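Local coordinates for protein ribonucleotide monophosphatase NagD (Escherichia coli, PDB 2C4N) that removes phosphate from ribonucleoside 5'-monophosphates and probably from a wide range of other phosphorylated substrates, using magnesium as cofactor, at residues A[200-205]-A[223-228]. Sequence-based numbering, arbitrary orientation.
Sequences GDNLRT and GVSSLD. With MG (magnesium ion), chain B; PO4 (phosphate ion), chain C.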
loop_
_atom_site.group_PDB
_atom_site.type_symbol
_atom_site.label_atom_id
_atom_site.label_comp_id
_atom_site.label_asym_id
_atom_site.label_seq_id
_atom_site.Cartn_x
_atom_site.Cartn_y
_atom_site.Cartn_z
ATOM N N GLY A 200 -23.704 -14.822 6.924
ATOM C CA GLY A 200 -22.708 -13.994 7.586
ATOM C C GLY A 200 -23.141 -12.551 7.709
ATOM O O GLY A 200 -24.104 -12.134 7.065
ATOM N N ASP A 201 -22.425 -11.784 8.528
ATOM C CA ASP A 201 -22.756 -10.378 8.741
ATOM C C ASP A 201 -21.761 -9.414 8.103
ATOM O O ASP A 201 -22.005 -8.208 8.072
ATOM C CB ASP A 201 -22.821 -10.073 10.235
ATOM C CG ASP A 201 -21.484 -10.257 10.914
ATOM O OD1 ASP A 201 -20.927 -11.361 10.780
ATOM O OD2 ASP A 201 -20.992 -9.310 11.568
ATOM N N ASN A 202 -20.643 -9.937 7.605
ATOM C CA ASN A 202 -19.626 -9.086 6.994
ATOM C C ASN A 202 -19.504 -9.293 5.487
ATOM O O ASN A 202 -19.015 -10.324 5.025
ATOM C CB ASN A 202 -18.264 -9.345 7.642
ATOM C CG ASN A 202 -17.256 -8.258 7.325
ATOM O OD1 ASN A 202 -17.330 -7.619 6.277
ATOM N ND2 ASN A 202 -16.305 -8.047 8.227
ATOM N N LEU A 203 -19.933 -8.295 4.722
ATOM C CA LEU A 203 -19.873 -8.364 3.269
ATOM C C LEU A 203 -18.473 -8.643 2.751
ATOM O O LEU A 203 -18.298 -9.395 1.794
ATOM C CB LEU A 203 -20.372 -7.047 2.663
ATOM C CG LEU A 203 -21.889 -6.845 2.571
ATOM C CD1 LEU A 203 -22.200 -5.377 2.341
ATOM C CD2 LEU A 203 -22.446 -7.696 1.438
ATOM N N ARG A 204 -17.479 -8.038 3.391
ATOM C CA ARG A 204 -16.094 -8.183 2.959
ATOM C C ARG A 204 -15.379 -9.461 3.374
ATOM O O ARG A 204 -14.236 -9.680 2.978
ATOM C CB ARG A 204 -15.294 -6.957 3.410
ATOM C CG ARG A 204 -15.844 -5.671 2.814
ATOM C CD ARG A 204 -15.095 -4.426 3.262
ATOM N NE ARG A 204 -15.766 -3.220 2.776
ATOM C CZ ARG A 204 -15.779 -2.822 1.506
ATOM N NH1 ARG A 204 -15.147 -3.527 0.574
ATOM N NH2 ARG A 204 -16.448 -1.728 1.161
ATOM N N THR A 205 -16.036 -10.305 4.162
ATOM C CA THR A 205 -15.408 -11.551 4.584
ATOM C C THR A 205 -16.304 -12.769 4.350
ATOM O O THR A 205 -15.981 -13.630 3.533
ATOM C CB THR A 205 -14.969 -11.482 6.067
ATOM O OG1 THR A 205 -16.110 -11.297 6.909
ATOM C CG2 THR A 205 -14.003 -10.310 6.282
ATOM N N GLY A 223 -24.889 -7.491 12.401
ATOM C CA GLY A 223 -23.490 -7.289 12.733
ATOM C C GLY A 223 -22.777 -6.119 12.066
ATOM O O GLY A 223 -23.286 -4.997 12.035
ATOM N N VAL A 224 -21.596 -6.393 11.519
ATOM C CA VAL A 224 -20.763 -5.379 10.883
ATOM C C VAL A 224 -21.371 -4.627 9.707
ATOM O O VAL A 224 -21.453 -3.400 9.729
ATOM C CB VAL A 224 -19.417 -5.989 10.411
ATOM C CG1 VAL A 224 -18.600 -4.943 9.668
ATOM C CG2 VAL A 224 -18.643 -6.522 11.603
ATOM N N SER A 225 -21.781 -5.353 8.675
ATOM C CA SER A 225 -22.337 -4.714 7.486
ATOM C C SER A 225 -23.762 -4.195 7.631
ATOM O O SER A 225 -24.579 -4.753 8.370
ATOM C CB SER A 225 -22.274 -5.679 6.300
ATOM O OG SER A 225 -20.933 -5.938 5.928
ATOM N N SER A 226 -24.049 -3.116 6.908
ATOM C CA SER A 226 -25.376 -2.518 6.911
ATOM C C SER A 226 -25.953 -2.612 5.503
ATOM O O SER A 226 -25.221 -2.769 4.521
ATOM C CB SER A 226 -25.308 -1.060 7.360
ATOM O OG SER A 226 -24.554 -0.300 6.442
ATOM N N LEU A 227 -27.269 -2.504 5.406
ATOM C CA LEU A 227 -27.947 -2.627 4.127
ATOM C C LEU A 227 -27.437 -1.732 3.002
ATOM O O LEU A 227 -27.289 -2.189 1.865
ATOM C CB LEU A 227 -29.451 -2.412 4.320
ATOM C CG LEU A 227 -30.316 -2.663 3.079
ATOM C CD1 LEU A 227 -30.069 -4.077 2.581
ATOM C CD2 LEU A 227 -31.789 -2.448 3.406
ATOM N N ASP A 228 -27.159 -0.467 3.301
ATOM C CA ASP A 228 -26.691 0.430 2.254
ATOM C C ASP A 228 -25.311 0.065 1.719
ATOM O O ASP A 228 -24.895 0.572 0.677
ATOM C CB ASP A 228 -26.702 1.892 2.726
ATOM C CG ASP A 228 -25.814 2.135 3.928
ATOM O OD1 ASP A 228 -24.819 1.401 4.110
ATOM O OD2 ASP A 228 -26.109 3.081 4.688
HETATM MG MG MG B . -19.100 -12.115 11.895
HETATM P P PO4 C . -14.451 -11.450 10.255
HETATM O O1 PO4 C . -14.430 -12.147 11.565
HETATM O O2 PO4 C . -14.847 -10.036 10.453
HETATM O O3 PO4 C . -13.101 -11.504 9.645
HETATM O O4 PO4 C . -15.423 -12.116 9.354
HETATM O O HOH W 1 -18.485 -9.962 12.563
HETATM O O HOH W 2 -18.083 -11.940 9.820
#
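Asp201 splits its carboxylate between the metal and the loop 223-228. With CG set between the backbone N and carbonyl carbon (chi1 64°), Asp201 OD1 faces magnesium and binds it at 2.3 Å. The anti lone pair of Asp201 OD2 accepts from Val224 N at 3.0 Å, a nearly straight bond (168°). A metal-bound water donates to OD2 as well, so both oxygens are fixed and the carboxylate is unlikely to turn. Asp201 O receives Ser225 N at 2.9 Å. Ser225 points its hydroxyl back across the contact: Ser225 OG accepts from Leu203 N at 2.8 Å with an almost linear N-H (178°), and the Leu203 side chain lies against OG and CB. Asn202, CG anti to its backbone N, caps helix 203-212 through OD1, which takes Arg204 N at 2.9 Å; its ND2 reaches a bound phosphate ion weakly. An alanine in place of Asn202 would probably leave Arg204 N without its cap and the phosphate without this donor. Thr205 OG1 and Lys176 also bond this ion, whose place is consistent with that of the substrate phosphate. Asp9 OD2 and the backbone O of Asp11 complete the protein ligands of magnesium. Asp201, directly after strand 196-200 of the central parallel sheet, occupies the place of the metal-binding acid in the fourth HAD sequence motif.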